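Local coordinates for protein putative enoyl-CoA hydratase/isomerase (Mycobacterium abscessus, PDB 3RSI) that probably acts as a hydro-lyase in lipid metabolism, although its own substrate and reaction are not established, at residues Met24-Pro27 with His28-Asn31; Asp49-Asp52 with Gly53-Ala56. All blocks are in the same frame, centred on the assembly; numbering follows the deposited sequence.

Contact 1. Residues Met24-Pro27 with His28-Asn31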
loop_
_atom_site.group_PDB
_atom_site.type_symbol
_atom_site.label_atom_id
_atom_site.label_comp_id
_atom_site.label_asym_id
_atom_site.label_seq_id
_atom_site.Cartn_x
_atom_site.Cartn_y
_atom_site.Cartn_z
ATOM N N MET B 24 10.701 -26.063 6.520
ATOM C CA MET B 24 10.297 -26.797 5.340
ATOM C C MET B 24 11.515 -27.601 4.885
ATOM O O MET B 24 12.584 -27.037 4.675
ATOM C CB MET B 24 9.838 -25.833 4.254
ATOM C CG MET B 24 8.606 -25.053 4.622
ATOM S SD MET B 24 8.182 -23.748 3.464
ATOM C CE MET B 24 9.389 -22.490 3.972
ATOM N N ASN B 25 11.349 -28.916 4.783
ATOM C CA ASN B 25 12.472 -29.855 4.664
ATOM C C ASN B 25 12.299 -30.904 3.562
ATOM O O ASN B 25 11.954 -32.049 3.831
ATOM C CB ASN B 25 12.654 -30.561 6.005
ATOM C CG ASN B 25 13.869 -31.467 6.030
ATOM O OD1 ASN B 25 14.887 -31.180 5.397
ATOM N ND2 ASN B 25 13.758 -32.569 6.742
ATOM N N ARG B 26 12.491 -30.493 2.320
ATOM C CA ARG B 26 12.576 -31.434 1.191
ATOM C C ARG B 26 13.686 -30.970 0.260
ATOM O O ARG B 26 13.426 -30.391 -0.804
ATOM C CB ARG B 26 11.263 -31.506 0.408
ATOM C CG ARG B 26 10.062 -31.949 1.191
ATOM C CD ARG B 26 8.835 -31.879 0.305
ATOM N NE ARG B 26 8.829 -32.928 -0.735
ATOM C CZ ARG B 26 8.342 -32.774 -1.967
ATOM N NH1 ARG B 26 7.845 -31.606 -2.374
ATOM N NH2 ARG B 26 8.359 -33.795 -2.816
ATOM N N PRO B 27 14.934 -31.228 0.649
ATOM C CA PRO B 27 16.072 -30.664 -0.078
ATOM C C PRO B 27 16.129 -31.051 -1.561
ATOM O O PRO B 27 16.492 -30.235 -2.393
ATOM C CB PRO B 27 17.282 -31.216 0.678
ATOM C CG PRO B 27 16.807 -31.552 2.006
ATOM C CD PRO B 27 15.341 -31.871 1.905
ATOM N N HIS B 28 15.732 -32.274 -1.873
ATOM C CA HIS B 28 15.682 -32.777 -3.240
ATOM C C HIS B 28 14.732 -32.001 -4.154
ATOM O O HIS B 28 14.840 -32.105 -5.366
ATOM C CB HIS B 28 15.334 -34.279 -3.228
ATOM C CG HIS B 28 14.103 -34.609 -2.450
ATOM N ND1 HIS B 28 12.900 -34.899 -3.057
ATOM C CD2 HIS B 28 13.880 -34.686 -1.115
ATOM C CE1 HIS B 28 11.998 -35.165 -2.127
ATOM N NE2 HIS B 28 12.564 -35.030 -0.941
ATOM N N ARG B 29 13.830 -31.208 -3.573
ATOM C CA ARG B 29 12.919 -30.337 -4.303
ATOM C C ARG B 29 12.993 -28.893 -3.803
ATOM O O ARG B 29 12.040 -28.133 -3.975
ATOM C CB ARG B 29 11.474 -30.833 -4.135
ATOM C CG ARG B 29 11.179 -32.220 -4.751
ATOM C CD ARG B 29 11.096 -32.194 -6.248
ATOM N NE ARG B 29 10.448 -30.991 -6.767
ATOM C CZ ARG B 29 9.135 -30.766 -6.805
ATOM N NH1 ARG B 29 8.267 -31.664 -6.349
ATOM N NH2 ARG B 29 8.680 -29.619 -7.309
ATOM N N ARG B 30 14.128 -28.521 -3.205
ATOM C CA ARG B 30 14.302 -27.220 -2.552
ATOM C C ARG B 30 13.048 -26.769 -1.786
ATOM O O ARG B 30 12.563 -25.640 -1.917
ATOM C CB ARG B 30 14.779 -26.181 -3.561
ATOM C CG ARG B 30 16.263 -26.421 -3.990
ATOM C CD ARG B 30 16.743 -25.395 -5.018
ATOM N NE ARG B 30 15.870 -25.406 -6.186
ATOM C CZ ARG B 30 15.712 -24.411 -7.056
ATOM N NH1 ARG B 30 16.380 -23.279 -6.935
ATOM N NH2 ARG B 30 14.855 -24.559 -8.064
ATOM N N ASN B 31 12.544 -27.703 -0.990
ATOM C CA ASN B 31 11.508 -27.476 0.014
ATOM C C ASN B 31 10.141 -27.128 -0.572
ATOM O O ASN B 31 9.317 -26.510 0.099
ATOM C CB ASN B 31 11.985 -26.434 1.038
ATOM C CG ASN B 31 13.343 -26.794 1.646
ATOM O OD1 ASN B 31 13.650 -27.968 1.858
ATOM N ND2 ASN B 31 14.148 -25.782 1.946
#

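Contact 2. Residues Asp49-Asp52 with Gly53-Ala56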
loop_
_atom_site.group_PDB
_atom_site.type_symbol
_atom_site.label_atom_id
_atom_site.label_comp_id
_atom_site.label_asym_id
_atom_site.label_seq_id
_atom_site.Cartn_x
_atom_site.Cartn_y
_atom_site.Cartn_z
ATOM N N ASP B 49 -1.662 -22.371 17.791
ATOM C CA ASP B 49 -2.851 -21.631 18.228
ATOM C C ASP B 49 -3.352 -22.055 19.611
ATOM O O ASP B 49 -3.881 -21.245 20.362
ATOM C CB ASP B 49 -3.988 -21.784 17.207
ATOM C CG ASP B 49 -3.759 -20.972 15.942
ATOM O OD1 ASP B 49 -3.005 -19.963 15.979
ATOM O OD2 ASP B 49 -4.365 -21.344 14.908
ATOM N N HIS B 50 -3.145 -23.310 19.961
ATOM C CA HIS B 50 -3.718 -23.922 21.170
ATOM C C HIS B 50 -2.826 -23.770 22.401
ATOM O O HIS B 50 -3.304 -23.742 23.517
ATOM C CB HIS B 50 -3.986 -25.414 20.920
ATOM C CG HIS B 50 -4.505 -26.146 22.119
ATOM N ND1 HIS B 50 -3.700 -26.924 22.925
ATOM C CD2 HIS B 50 -5.747 -26.211 22.655
ATOM C CE1 HIS B 50 -4.426 -27.444 23.897
ATOM N NE2 HIS B 50 -5.671 -27.023 23.758
ATOM N N ASP B 51 -1.519 -23.676 22.193
ATOM C CA ASP B 51 -0.592 -23.608 23.309
ATOM C C ASP B 51 -0.269 -22.152 23.672
ATOM O O ASP B 51 0.512 -21.486 22.986
ATOM C CB ASP B 51 0.671 -24.398 22.979
ATOM C CG ASP B 51 1.596 -24.562 24.171
ATOM O OD1 ASP B 51 1.441 -23.821 25.169
ATOM O OD2 ASP B 51 2.491 -25.429 24.095
ATOM N N ASP B 52 -0.874 -21.671 24.766
ATOM C CA ASP B 52 -0.675 -20.304 25.253
ATOM C C ASP B 52 0.804 -19.936 25.486
ATOM O O ASP B 52 1.170 -18.763 25.376
ATOM C CB ASP B 52 -1.450 -20.089 26.561
ATOM C CG ASP B 52 -2.944 -19.885 26.350
ATOM O OD1 ASP B 52 -3.408 -19.719 25.198
ATOM O OD2 ASP B 52 -3.659 -19.867 27.374
ATOM N N GLY B 53 1.625 -20.926 25.823
ATOM C CA GLY B 53 3.073 -20.743 26.016
ATOM C C GLY B 53 3.864 -20.483 24.734
ATOM O O GLY B 53 5.028 -20.056 24.774
ATOM N N ILE B 54 3.259 -20.747 23.584
ATOM C CA ILE B 54 3.888 -20.371 22.319
ATOM C C ILE B 54 3.520 -18.919 22.030
ATOM O O ILE B 54 2.346 -18.609 21.836
ATOM C CB ILE B 54 3.462 -21.282 21.156
ATOM C CG1 ILE B 54 3.857 -22.732 21.452
ATOM C CG2 ILE B 54 4.116 -20.810 19.858
ATOM C CD1 ILE B 54 3.545 -23.709 20.326
ATOM N N ARG B 55 4.519 -18.036 22.014
ATOM C CA ARG B 55 4.290 -16.596 21.774
ATOM C C ARG B 55 4.681 -16.091 20.370
ATOM O O ARG B 55 4.290 -14.992 19.964
ATOM C CB ARG B 55 5.006 -15.781 22.850
ATOM C CG ARG B 55 4.412 -15.962 24.273
ATOM C CD ARG B 55 5.064 -14.976 25.251
ATOM N NE ARG B 55 4.673 -15.180 26.641
ATOM C CZ ARG B 55 4.980 -14.356 27.651
ATOM N NH1 ARG B 55 5.698 -13.241 27.446
ATOM N NH2 ARG B 55 4.562 -14.637 28.881
ATOM N N ALA B 56 5.457 -16.880 19.633
ATOM C CA ALA B 56 5.873 -16.526 18.287
ATOM C C ALA B 56 6.309 -17.776 17.535
ATOM O O ALA B 56 6.804 -18.738 18.141
ATOM C CB ALA B 56 7.024 -15.506 18.333
#

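Contact 1. Residues Met24-Pro27 with His28-Asn31
Arg26 lays its guanidinium beneath the aliphatic part of Arg29, whose CG sits 3.6 Å above the plane and lies off-centre, near the edge of the group. The turn is the Asn-Arg-Pro...Asn-Ala-Leu loop of the crotonase fold, running from strand 19-24 toward helix 35-50; in relatives this loop helps to bind CoA, so a similar role here is plausible. A bend at chi3 (71°) turns the end of Arg26 so that it runs alongside Arg29, both pointing the same way, and the two guanidinium planes stand 82° apart. Arg26 NH1 and Arg29 NH1, both on positive groups, come to 4.0 Å of each other; Arg26 NH1 is hydrogen-bonded to Ala32 O, and Asp71 forms long, weak ion pairs with both arginines. His28 comes in obliquely, CE1 lying 3.9 Å from Arg26 NH2. Around the backbone, Arg26 O is gripped from opposite faces of its carbonyl plane, by Arg29 N at 2.9 Å and by Asn31 N at 2.8 Å. Arg30 and Asn31 both have positive phi, the left-handed conformation that turns the chain back. The amide of Asn31 bridges two parts of the fold: ND2 bonds to Ala62 O, while OD1 receives Arg26 N in its carbonyl plane, on a lone pair, at 2.8 Å.

Contact 2. Residues Asp49-Asp52 with Gly53-Ala56
The chain leaves helix 35-50 at Asp51 and reverses through a type I beta turn from Asp51 to Ile54, with Asp52 (-55°/-30°) at the first of its two corners and Ile54 N bonded to Asp51 O at 2.9 Å. This is the return turn of a beta-alpha-beta unit, evident from the parallel neighbours 19-24 and 56-61 with the helix between them. The side chain of Asp51 adds an Asx turn to the same residues: OD1 accepts Gly53 N at 3.0 Å, the donor lying above the carboxylate plane. With CG anti to the backbone N (chi1 -171°), the carboxylate swings to the side where Gly53 N can meet it. The other oxygen, OD2, forms a salt bridge with Arg15, so the carboxylate serves both the turn and strand 11-16. The Asp51 and Ile54 side chains run roughly perpendicular to one another, and the methylene of the acid meets the buried isoleucine, Asp51 CB to Ile54 CD1 being 4.0 Å. A second subunit borders the turn: its Lys103 NZ bonds to Ile54 O, and its Val205 O receives Arg55 NH1. Within the turn, the closest approach between the Asp51 and Ile54 side chains joins CB to CG1 at 3.9 Å.

Contact 1 and contact 2 belong to the two connections of one beta-alpha-beta crossover: residues 24-31 begin the path from strand 19-24 into helix 35-50, and residues 49-56 carry the chain out of that helix into strand 56-61. Their centres are 27 Å apart and their nearest atoms about 14 Å, so they do not touch and are related through the helix and strands between them. Their surroundings differ as well. No other chain of the assembly reaches contact 1, which by family resemblance probably lies near the CoA site, whereas contact 2 faces a second subunit. No ligand distance supports the CoA assignment, which therefore remains an inference.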